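Local atomic coordinates of phosphoribosyl-aminoimidazole carboxylase (Aspergillus clavatus, PDB entry 3K5I), a protein that probably converts 5-aminoimidazole ribonucleotide to N5-carboxyaminoimidazole ribonucleotide in purine biosynthesis, spending ATP and bicarbonate through an ATP-grasp fold. Residues 346-351 with 396-401; 295-300 with 361-366; 178-183 with 187-192. All coordinates share one frame; numbering follows the deposited sequence.

Interaction 1 (346-351 with 396-401); sequences LQAAEC and DVVDRI
Gln-347, Ala-348 and Cys-351 of helix 344-352 meet Val-397, Val-398 and Ile-401 at the C-terminal end of the model in a helix-to-helix surface contact made by packing alone. It illustrates how small side chains let two helices lie side by side: the backbones are closest where the CA atoms of Ala-348 and Val-398 stand 6.1 Å apart. There the methyl CB of Ala-348 touches one branch of the valine, CG2 of Val-398, at 3.8 Å. One turn further along helix 344-352, Cys-351 SG, swung opposite its backbone N (chi1 172°), touches CG2 of Val-397 at 3.8 Å. At the chain end, Ile-401 meets Gln-347 from the opposite direction, and its methyl CD1 comes 3.7 Å from NE2 of Gln-347. This last touch is the least certain, because Gln-347 was modelled in two conformers and Ile-401, beyond the helix end marked by Arg-400, is poorly ordered. Another flank of helix 344-352 serves the dimer: Leu-346 O accepts a hydrogen bond from Trp-22 NE1 of the second subunit, on which Ala-349 also packs. One helix connects strands 331-337 and 358-362, the other is the C-terminal helix after strand 373-380; they form a helix pair packed beside an antiparallel sheet, in the C-terminal part of this carboxylase family.

Interaction 2 (295-300 with 361-366); sequences SGHYTI and HLYSKG. With AIR (5-aminoimidazole ribonucleotide), chain I.
His-361 and Ile-300 carry one half of this buried contact, Tyr-363 and His-297 the other; it joins the ATP-grasp part of the chain (295-300) to the C-terminal carboxylase-family part (361-366) beside the AIR pocket. The methyl CD1 of Ile-300, at the end of a straight branch (chi2 -178°), meets the imidazole of His-361 from the opposite direction and stops 3.7 Å from CE1. Further along segment 361-366, the phenol of Tyr-363 reaches across to the second imidazole, its OH lying 3.5 Å from CD2 of His-297, at an oblique angle to the ring. Two of the polar atoms have partners elsewhere: NE2 of His-361 bonds Glu-301 OE2 and Ser-359 OG, while Tyr-363 OH bonds His-376 ND1. Two residues after the tyrosine, the chain of Lys-365 bends at chi3 (63°) and brings NZ 2.8 Å from phosphate oxygen O6 of AIR, with Gln-34 OE1 and Lys-373 O as further partners of NZ. The chemistry is thus divided: the segments meet by van der Waals touches without a hydrogen bond, bridged by His-376 stacked on both histidines, whereas the presumably charged amine of Lys-365 binds the phosphate of AIR.

Interaction 3 (178-183 with 187-192); sequences FRVNSQ and PEALEA
Strand 177-180 and helix 186-192 form a strand-loop-helix unit at the margin of the ATP-grasp domain, and Phe-178 joins them by packing its ring against Glu-188, Ala-189 and Ala-192. The unit shows how one aromatic residue can seat a helix on an edge strand: the two segment axes run nearly antiparallel (165°), 8.8 Å apart at their closest. With CG of Phe-178 opposite its backbone N (chi1 -166°), the ring projects to the helix and presents a face to Ala-189. The CA of Ala-189 lies 3.7 Å from the centroid of the Phe-178 ring and 21° off its normal, a CH-pi contact with the helix backbone itself. On one side of the ring, CB of Ala-192 approaches CD1 of Phe-178 to 3.4 Å, a tight fit. At the far end, the extended chain of Glu-188 crosses the phenylalanine at about a right angle, its CG 3.6 Å from CZ of Phe-178. A looser touch, 4.0 Å between Val-180 CG2 and Ala-189 CB, continues the packing inward, where Leu-165 of strand 163-167 meets Phe-178, Val-180 and Ala-189 alike. Just past the strand end, Asn-181 is gripped side-on by Arg-179: NE and NH1 of Arg-179 both donate to the single oxygen OD1 of Asn-181, each at 2.6 Å, with that oxygen in the guanidinium plane. ADP lies about 10 Å from the Phe-178 side chain. A helix laid over a four-stranded antiparallel sheet in this way is characteristic of the smaller ATP-grasp subdomain, which probably helps close over the nucleotide.

How the interactions relate
Along the chain interaction 3 comes first and closes before the other two open, while the segments of interactions 1 and 2 alternate. Those two are neighbours, with centres 16 Å apart, and they touch through Ala-349 CB and Leu-362 CD2, 4.1 Å from each other; helix 344-352 leads directly into strand 358-362, and both contacts also touch the second subunit. Interaction 3 stands apart on its own four-stranded sheet, its centre 30 Å from that of interaction 1 and 31 Å from that of interaction 2. Interaction 2 thus joins the ATP-grasp and C-terminal parts beside the AIR pocket, interaction 1 pairs helices of the C-terminal part, and interaction 3 joins near neighbours in sequence within the ATP-grasp part.

Interaction 1 (346-351 with 396-401)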
loop_
_atom_site.group_PDB
_atom_site.type_symbol
_atom_site.label_atom_id
_atom_site.label_comp_id
_atom_site.label_asym_id
_atom_site.label_seq_id
_atom_site.Cartn_x
_atom_site.Cartn_y
_atom_site.Cartn_z
ATOM N N LEU A 346 -10.268 -15.024 -10.155
ATOM C CA LEU A 346 -10.121 -15.187 -8.700
ATOM C C LEU A 346 -9.266 -16.336 -8.246
ATOM O O LEU A 346 -8.571 -16.351 -7.229
ATOM C CB LEU A 346 -11.401 -15.044 -7.912
ATOM C CG LEU A 346 -12.051 -13.723 -8.314
ATOM C CD1 LEU A 346 -13.543 -13.704 -8.125
ATOM C CD2 LEU A 346 -11.540 -12.529 -7.466
ATOM N N GLN A 347 -9.311 -17.311 -9.128
ATOM C CA GLN A 347 -8.532 -18.494 -8.904
ATOM C C GLN A 347 -7.036 -18.139 -8.872
ATOM O O GLN A 347 -6.265 -18.652 -8.063
ATOM C CB GLN A 347 -8.565 -19.334 -10.176
ATOM C CG GLN A 347 -9.900 -19.725 -10.730
ATOM C CD GLN A 347 -9.670 -20.903 -11.642
ATOM O OE1 GLN A 347 -10.528 -21.238 -12.463
ATOM N NE2 GLN A 347 -8.505 -21.563 -11.464
ATOM N N ALA A 348 -6.600 -17.256 -9.757
ATOM C CA ALA A 348 -5.199 -16.825 -9.748
ATOM C C ALA A 348 -4.834 -16.077 -8.464
ATOM O O ALA A 348 -3.760 -16.299 -7.932
ATOM C CB ALA A 348 -4.981 -15.790 -10.820
ATOM N N ALA A 349 -5.682 -15.148 -8.030
ATOM C CA ALA A 349 -5.392 -14.380 -6.800
ATOM C C ALA A 349 -5.306 -15.315 -5.611
ATOM O O ALA A 349 -4.518 -15.154 -4.658
ATOM C CB ALA A 349 -6.480 -13.401 -6.514
ATOM N N GLU A 350 -6.169 -16.304 -5.708
ATOM C CA GLU A 350 -6.238 -17.296 -4.659
ATOM C C GLU A 350 -4.955 -18.078 -4.556
ATOM O O GLU A 350 -4.473 -18.303 -3.463
ATOM C CB GLU A 350 -7.358 -18.193 -5.085
ATOM C CG GLU A 350 -7.798 -19.005 -3.944
ATOM C CD GLU A 350 -8.783 -20.010 -4.469
ATOM O OE1 GLU A 350 -9.567 -20.251 -3.536
ATOM O OE2 GLU A 350 -8.775 -20.479 -5.661
ATOM N N CYS A 351 -4.387 -18.460 -5.698
ATOM C CA CYS A 351 -3.136 -19.168 -5.710
ATOM C C CYS A 351 -2.031 -18.250 -5.171
ATOM O O CYS A 351 -1.132 -18.699 -4.412
ATOM C CB CYS A 351 -2.844 -19.458 -7.168
ATOM S SG CYS A 351 -1.151 -20.136 -7.283
ATOM N N ASP A 396 2.495 -20.929 -13.572
ATOM C CA ASP A 396 2.044 -22.247 -14.017
ATOM C C ASP A 396 0.534 -22.407 -13.983
ATOM O O ASP A 396 -0.066 -22.877 -14.926
ATOM C CB ASP A 396 2.615 -23.328 -13.136
ATOM C CG ASP A 396 4.007 -23.692 -13.539
ATOM O OD1 ASP A 396 4.355 -23.176 -14.646
ATOM O OD2 ASP A 396 4.636 -24.456 -12.731
ATOM N N VAL A 397 -0.087 -21.980 -12.897
ATOM C CA VAL A 397 -1.541 -22.086 -12.756
ATOM C C VAL A 397 -2.238 -21.100 -13.686
ATOM O O VAL A 397 -3.325 -21.300 -14.251
ATOM C CB VAL A 397 -1.849 -21.550 -11.329
ATOM C CG1 VAL A 397 -3.193 -20.804 -11.239
ATOM C CG2 VAL A 397 -1.585 -22.564 -10.191
ATOM N N VAL A 398 -1.582 -19.961 -13.801
ATOM C CA VAL A 398 -2.168 -18.917 -14.591
ATOM C C VAL A 398 -2.199 -19.397 -16.021
ATOM O O VAL A 398 -3.192 -19.258 -16.740
ATOM C CB VAL A 398 -1.457 -17.550 -14.365
ATOM C CG1 VAL A 398 -1.402 -16.766 -15.628
ATOM C CG2 VAL A 398 -2.200 -16.676 -13.324
ATOM N N ASP A 399 -1.078 -19.988 -16.395
ATOM C CA ASP A 399 -0.945 -20.483 -17.742
ATOM C C ASP A 399 -2.041 -21.453 -18.205
ATOM O O ASP A 399 -2.563 -21.310 -19.312
ATOM C CB ASP A 399 0.487 -20.986 -17.942
ATOM C CG ASP A 399 1.455 -19.873 -18.354
ATOM O OD1 ASP A 399 1.077 -18.672 -18.454
ATOM O OD2 ASP A 399 2.621 -20.244 -18.595
ATOM N N ARG A 400 -2.384 -22.434 -17.378
ATOM C CA ARG A 400 -3.407 -23.403 -17.733
ATOM C C ARG A 400 -4.823 -22.857 -17.570
ATOM O O ARG A 400 -5.663 -23.596 -17.071
ATOM C CB ARG A 400 -3.265 -24.678 -16.900
ATOM C CG ARG A 400 -1.835 -25.233 -16.754
ATOM C CD ARG A 400 -1.635 -25.947 -15.405
ATOM N NE ARG A 400 -0.274 -26.390 -15.078
ATOM C CZ ARG A 400 0.000 -27.400 -14.249
ATOM N NH1 ARG A 400 -0.994 -28.068 -13.671
ATOM N NH2 ARG A 400 1.258 -27.761 -13.984
ATOM N N ILE A 401 -5.096 -21.614 -17.978
ATOM C CA ILE A 401 -6.433 -20.996 -17.928
ATOM C C ILE A 401 -6.720 -19.778 -18.817
ATOM O O ILE A 401 -5.821 -19.047 -19.273
ATOM C CB ILE A 401 -7.096 -20.789 -16.554
ATOM C CG1 ILE A 401 -6.453 -19.720 -15.693
ATOM C CG2 ILE A 401 -7.340 -22.073 -15.763
ATOM C CD1 ILE A 401 -7.227 -19.763 -14.390
#

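Interaction 2 (295-300 with 361-366)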
loop_
_atom_site.group_PDB
_atom_site.type_symbol
_atom_site.label_atom_id
_atom_site.label_comp_id
_atom_site.label_asym_id
_atom_site.label_seq_id
_atom_site.Cartn_x
_atom_site.Cartn_y
_atom_site.Cartn_z
ATOM N N SER A 295 3.977 -1.009 -16.776
ATOM C CA SER A 295 5.381 -1.409 -16.587
ATOM C C SER A 295 5.952 -0.983 -15.270
ATOM O O SER A 295 6.994 -1.490 -14.831
ATOM C CB SER A 295 6.287 -0.913 -17.730
ATOM O OG SER A 295 7.069 0.244 -17.476
ATOM N N GLY A 296 5.277 -0.028 -14.644
ATOM C CA GLY A 296 5.805 0.424 -13.368
ATOM C C GLY A 296 5.094 -0.051 -12.106
ATOM O O GLY A 296 5.416 0.379 -10.970
ATOM N N HIS A 297 4.177 -0.997 -12.231
ATOM C CA HIS A 297 3.542 -1.424 -10.986
ATOM C C HIS A 297 4.438 -1.964 -9.874
ATOM O O HIS A 297 4.102 -1.803 -8.661
ATOM C CB HIS A 297 2.345 -2.371 -11.245
ATOM C CG HIS A 297 1.301 -1.791 -12.127
ATOM N ND1 HIS A 297 1.199 -0.434 -12.328
ATOM C CD2 HIS A 297 0.219 -2.354 -12.719
ATOM C CE1 HIS A 297 0.148 -0.194 -13.094
ATOM N NE2 HIS A 297 -0.461 -1.342 -13.343
ATOM N N TYR A 298 5.551 -2.572 -10.314
ATOM C CA TYR A 298 6.492 -3.142 -9.366
ATOM C C TYR A 298 7.049 -2.053 -8.432
ATOM O O TYR A 298 7.592 -2.339 -7.337
ATOM C CB TYR A 298 7.665 -3.867 -10.054
ATOM C CG TYR A 298 8.669 -2.841 -10.524
ATOM C CD1 TYR A 298 8.494 -2.278 -11.792
ATOM C CD2 TYR A 298 9.712 -2.384 -9.714
ATOM C CE1 TYR A 298 9.378 -1.299 -12.223
ATOM C CE2 TYR A 298 10.652 -1.377 -10.147
ATOM C CZ TYR A 298 10.468 -0.852 -11.434
ATOM O OH TYR A 298 11.257 0.128 -12.074
ATOM N N THR A 299 6.885 -0.786 -8.806
ATOM C CA THR A 299 7.474 0.253 -7.940
ATOM C C THR A 299 6.918 0.349 -6.521
ATOM O O THR A 299 7.584 0.852 -5.558
ATOM C CB THR A 299 7.469 1.572 -8.691
ATOM O OG1 THR A 299 6.114 1.878 -9.110
ATOM C CG2 THR A 299 8.402 1.403 -9.919
ATOM N N ILE A 300 5.677 -0.128 -6.397
ATOM C CA ILE A 300 4.998 -0.117 -5.103
ATOM C C ILE A 300 5.735 -0.885 -4.065
ATOM O O ILE A 300 6.077 -0.385 -3.012
ATOM C CB ILE A 300 3.623 -0.750 -5.192
ATOM C CG1 ILE A 300 2.733 0.210 -5.992
ATOM C CG2 ILE A 300 3.045 -0.712 -3.794
ATOM C CD1 ILE A 300 1.214 -0.175 -6.209
ATOM N N HIS A 361 -2.826 -7.423 -5.758
ATOM C CA HIS A 361 -3.566 -6.218 -6.018
ATOM C C HIS A 361 -4.668 -6.574 -6.953
ATOM O O HIS A 361 -4.387 -6.797 -8.141
ATOM C CB HIS A 361 -2.671 -5.225 -6.804
ATOM C CG HIS A 361 -1.481 -4.754 -6.030
ATOM N ND1 HIS A 361 -1.376 -3.457 -5.574
ATOM C CD2 HIS A 361 -0.352 -5.400 -5.631
ATOM C CE1 HIS A 361 -0.243 -3.333 -4.901
ATOM N NE2 HIS A 361 0.391 -4.494 -4.915
ATOM N N LEU A 362 -5.897 -6.543 -6.456
ATOM C CA LEU A 362 -7.071 -6.780 -7.312
ATOM C C LEU A 362 -7.613 -5.359 -7.524
ATOM O O LEU A 362 -7.661 -4.526 -6.606
ATOM C CB LEU A 362 -8.170 -7.568 -6.570
ATOM C CG LEU A 362 -7.675 -8.996 -6.343
ATOM C CD1 LEU A 362 -8.495 -9.804 -5.326
ATOM C CD2 LEU A 362 -7.665 -9.669 -7.726
ATOM N N TYR A 363 -8.061 -5.118 -8.755
ATOM C CA TYR A 363 -8.617 -3.846 -9.205
ATOM C C TYR A 363 -10.074 -3.460 -8.884
ATOM O O TYR A 363 -10.430 -2.301 -9.164
ATOM C CB TYR A 363 -8.459 -3.717 -10.723
ATOM C CG TYR A 363 -6.959 -3.740 -11.072
ATOM C CD1 TYR A 363 -6.523 -3.994 -12.367
ATOM C CD2 TYR A 363 -5.978 -3.526 -10.093
ATOM C CE1 TYR A 363 -5.148 -4.107 -12.631
ATOM C CE2 TYR A 363 -4.572 -3.602 -10.377
ATOM C CZ TYR A 363 -4.167 -3.879 -11.656
ATOM O OH TYR A 363 -2.805 -3.941 -12.027
ATOM N N SER A 364 -10.868 -4.342 -8.258
ATOM C CA SER A 364 -12.278 -4.030 -7.960
ATOM C C SER A 364 -12.944 -3.676 -9.328
ATOM O O SER A 364 -13.810 -2.791 -9.369
ATOM C CB SER A 364 -12.463 -2.885 -6.922
ATOM O OG SER A 364 -13.624 -3.089 -6.080
ATOM N N LYS A 365 -12.582 -4.329 -10.444
ATOM C CA LYS A 365 -13.153 -4.008 -11.799
ATOM C C LYS A 365 -14.494 -4.557 -12.326
ATOM O O LYS A 365 -15.005 -4.213 -13.416
ATOM C CB LYS A 365 -12.061 -4.031 -12.897
ATOM C CG LYS A 365 -11.178 -2.768 -12.937
ATOM C CD LYS A 365 -9.914 -2.959 -13.776
ATOM C CE LYS A 365 -10.287 -3.239 -15.247
ATOM N NZ LYS A 365 -8.955 -3.163 -15.937
ATOM N N GLY A 366 -15.051 -5.468 -11.554
ATOM C CA GLY A 366 -16.343 -6.043 -11.920
ATOM C C GLY A 366 -16.264 -7.314 -12.728
ATOM O O GLY A 366 -15.560 -8.259 -12.346
HETATM N N1 AIR I . -5.318 2.233 -18.461
HETATM C C2 AIR I . -5.222 3.449 -19.071
HETATM N N3 AIR I . -4.625 3.443 -20.261
HETATM C C4 AIR I . -4.266 2.116 -20.407
HETATM C C5 AIR I . -4.687 1.350 -19.323
HETATM N N6 AIR I . -4.567 0.009 -19.064
HETATM C "C1'" AIR I . -5.967 1.769 -17.213
HETATM C "C2'" AIR I . -6.629 2.904 -16.398
HETATM C "C3'" AIR I . -7.873 3.003 -17.297
HETATM C "C4'" AIR I . -8.258 1.522 -17.329
HETATM O "O4'" AIR I . -6.997 0.920 -17.682
HETATM O "O2'" AIR I . -6.865 2.729 -14.986
HETATM O "O3'" AIR I . -8.782 3.929 -16.742
HETATM C "C5'" AIR I . -9.527 0.694 -17.394
HETATM O "O5'" AIR I . -9.478 -0.367 -18.390
HETATM P P AIR I . -10.804 -1.263 -18.616
HETATM O O6 AIR I . -10.494 -2.827 -18.310
HETATM O O7 AIR I . -11.141 -0.987 -20.040
HETATM O O8 AIR I . -11.847 -0.762 -17.643
#

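Interaction 3 (178-183 with 187-192)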
loop_
_atom_site.group_PDB
_atom_site.type_symbol
_atom_site.label_atom_id
_atom_site.label_comp_id
_atom_site.label_asym_id
_atom_site.label_seq_id
_atom_site.Cartn_x
_atom_site.Cartn_y
_atom_site.Cartn_z
ATOM N N PHE A 178 -3.668 -6.007 -34.260
ATOM C CA PHE A 178 -4.077 -7.217 -34.926
ATOM C C PHE A 178 -2.964 -7.651 -35.837
ATOM O O PHE A 178 -2.665 -7.006 -36.839
ATOM C CB PHE A 178 -5.346 -7.097 -35.720
ATOM C CG PHE A 178 -5.939 -8.419 -36.121
ATOM C CD1 PHE A 178 -7.009 -8.959 -35.407
ATOM C CD2 PHE A 178 -5.459 -9.111 -37.216
ATOM C CE1 PHE A 178 -7.606 -10.166 -35.754
ATOM C CE2 PHE A 178 -6.042 -10.324 -37.608
ATOM C CZ PHE A 178 -7.119 -10.878 -36.846
ATOM N N ARG A 179 -2.376 -8.766 -35.427
ATOM C CA ARG A 179 -1.307 -9.409 -36.167
ATOM C C ARG A 179 -1.817 -9.925 -37.500
ATOM O O ARG A 179 -2.785 -10.693 -37.559
ATOM C CB ARG A 179 -0.846 -10.676 -35.460
ATOM C CG ARG A 179 0.489 -11.080 -36.146
ATOM C CD ARG A 179 1.425 -11.941 -35.266
ATOM N NE ARG A 179 2.085 -12.950 -36.094
ATOM C CZ ARG A 179 3.213 -13.596 -35.813
ATOM N NH1 ARG A 179 3.695 -14.460 -36.706
ATOM N NH2 ARG A 179 3.843 -13.387 -34.665
ATOM N N VAL A 180 -1.164 -9.509 -38.574
ATOM C CA VAL A 180 -1.568 -9.956 -39.895
ATOM C C VAL A 180 -0.411 -10.859 -40.358
ATOM O O VAL A 180 0.685 -10.360 -40.486
ATOM C CB VAL A 180 -1.744 -8.736 -40.793
ATOM C CG1 VAL A 180 -2.328 -9.218 -42.095
ATOM C CG2 VAL A 180 -2.629 -7.659 -40.120
ATOM N N ASN A 181 -0.605 -12.165 -40.552
ATOM C CA ASN A 181 0.489 -13.077 -40.940
ATOM C C ASN A 181 0.604 -13.327 -42.434
ATOM O O ASN A 181 1.681 -13.606 -42.960
ATOM C CB ASN A 181 0.342 -14.451 -40.275
ATOM C CG ASN A 181 0.554 -14.397 -38.784
ATOM O OD1 ASN A 181 1.674 -14.132 -38.363
ATOM N ND2 ASN A 181 -0.495 -14.659 -37.984
ATOM N N SER A 182 -0.540 -13.215 -43.090
ATOM C CA SER A 182 -0.620 -13.435 -44.519
ATOM C C SER A 182 -1.680 -12.533 -45.070
ATOM O O SER A 182 -2.455 -11.933 -44.337
ATOM C CB SER A 182 -1.188 -14.847 -44.781
ATOM O OG SER A 182 -2.610 -14.871 -44.961
ATOM N N GLN A 183 -1.703 -12.494 -46.391
ATOM C CA GLN A 183 -2.667 -11.669 -47.097
ATOM C C GLN A 183 -4.032 -12.296 -46.961
ATOM O O GLN A 183 -5.044 -11.716 -47.334
ATOM C CB GLN A 183 -2.202 -11.644 -48.549
ATOM C CG GLN A 183 -3.189 -11.229 -49.607
ATOM C CD GLN A 183 -2.444 -11.147 -50.930
ATOM O OE1 GLN A 183 -1.268 -11.525 -51.011
ATOM N NE2 GLN A 183 -3.111 -10.648 -51.964
ATOM N N PRO A 187 -9.257 -9.882 -44.384
ATOM C CA PRO A 187 -10.620 -9.526 -44.030
ATOM C C PRO A 187 -10.829 -9.630 -42.542
ATOM O O PRO A 187 -11.562 -8.854 -41.926
ATOM C CB PRO A 187 -11.463 -10.628 -44.674
ATOM C CG PRO A 187 -10.577 -11.335 -45.596
ATOM C CD PRO A 187 -9.234 -10.657 -45.635
ATOM N N GLU A 188 -10.197 -10.633 -41.959
ATOM C CA GLU A 188 -10.399 -10.793 -40.521
ATOM C C GLU A 188 -9.834 -9.604 -39.771
ATOM O O GLU A 188 -10.471 -9.043 -38.884
ATOM C CB GLU A 188 -9.736 -12.091 -40.123
ATOM C CG GLU A 188 -9.672 -12.545 -38.710
ATOM C CD GLU A 188 -8.697 -13.727 -38.658
ATOM O OE1 GLU A 188 -7.885 -13.944 -39.590
ATOM O OE2 GLU A 188 -8.758 -14.485 -37.680
ATOM N N ALA A 189 -8.620 -9.215 -40.161
ATOM C CA ALA A 189 -7.936 -8.067 -39.564
ATOM C C ALA A 189 -8.834 -6.848 -39.631
ATOM O O ALA A 189 -9.085 -6.166 -38.626
ATOM C CB ALA A 189 -6.654 -7.732 -40.340
ATOM N N LEU A 190 -9.298 -6.566 -40.840
ATOM C CA LEU A 190 -10.157 -5.395 -41.025
ATOM C C LEU A 190 -11.429 -5.546 -40.181
ATOM O O LEU A 190 -11.840 -4.705 -39.388
ATOM C CB LEU A 190 -10.407 -5.082 -42.518
ATOM C CG LEU A 190 -9.256 -4.818 -43.495
ATOM C CD1 LEU A 190 -9.703 -4.907 -44.954
ATOM C CD2 LEU A 190 -8.544 -3.501 -43.205
ATOM N N GLU A 191 -12.084 -6.675 -40.317
ATOM C CA GLU A 191 -13.262 -6.823 -39.500
ATOM C C GLU A 191 -12.863 -6.494 -38.067
ATOM O O GLU A 191 -13.442 -5.624 -37.407
ATOM C CB GLU A 191 -13.700 -8.277 -39.646
ATOM C CG GLU A 191 -15.051 -8.627 -39.065
ATOM C CD GLU A 191 -16.111 -7.573 -39.232
ATOM O OE1 GLU A 191 -16.153 -6.881 -40.277
ATOM O OE2 GLU A 191 -16.918 -7.472 -38.284
ATOM N N ALA A 192 -11.853 -7.209 -37.584
ATOM C CA ALA A 192 -11.392 -7.058 -36.194
ATOM C C ALA A 192 -11.280 -5.663 -35.601
ATOM O O ALA A 192 -11.708 -5.412 -34.460
ATOM C CB ALA A 192 -10.179 -7.907 -35.880
#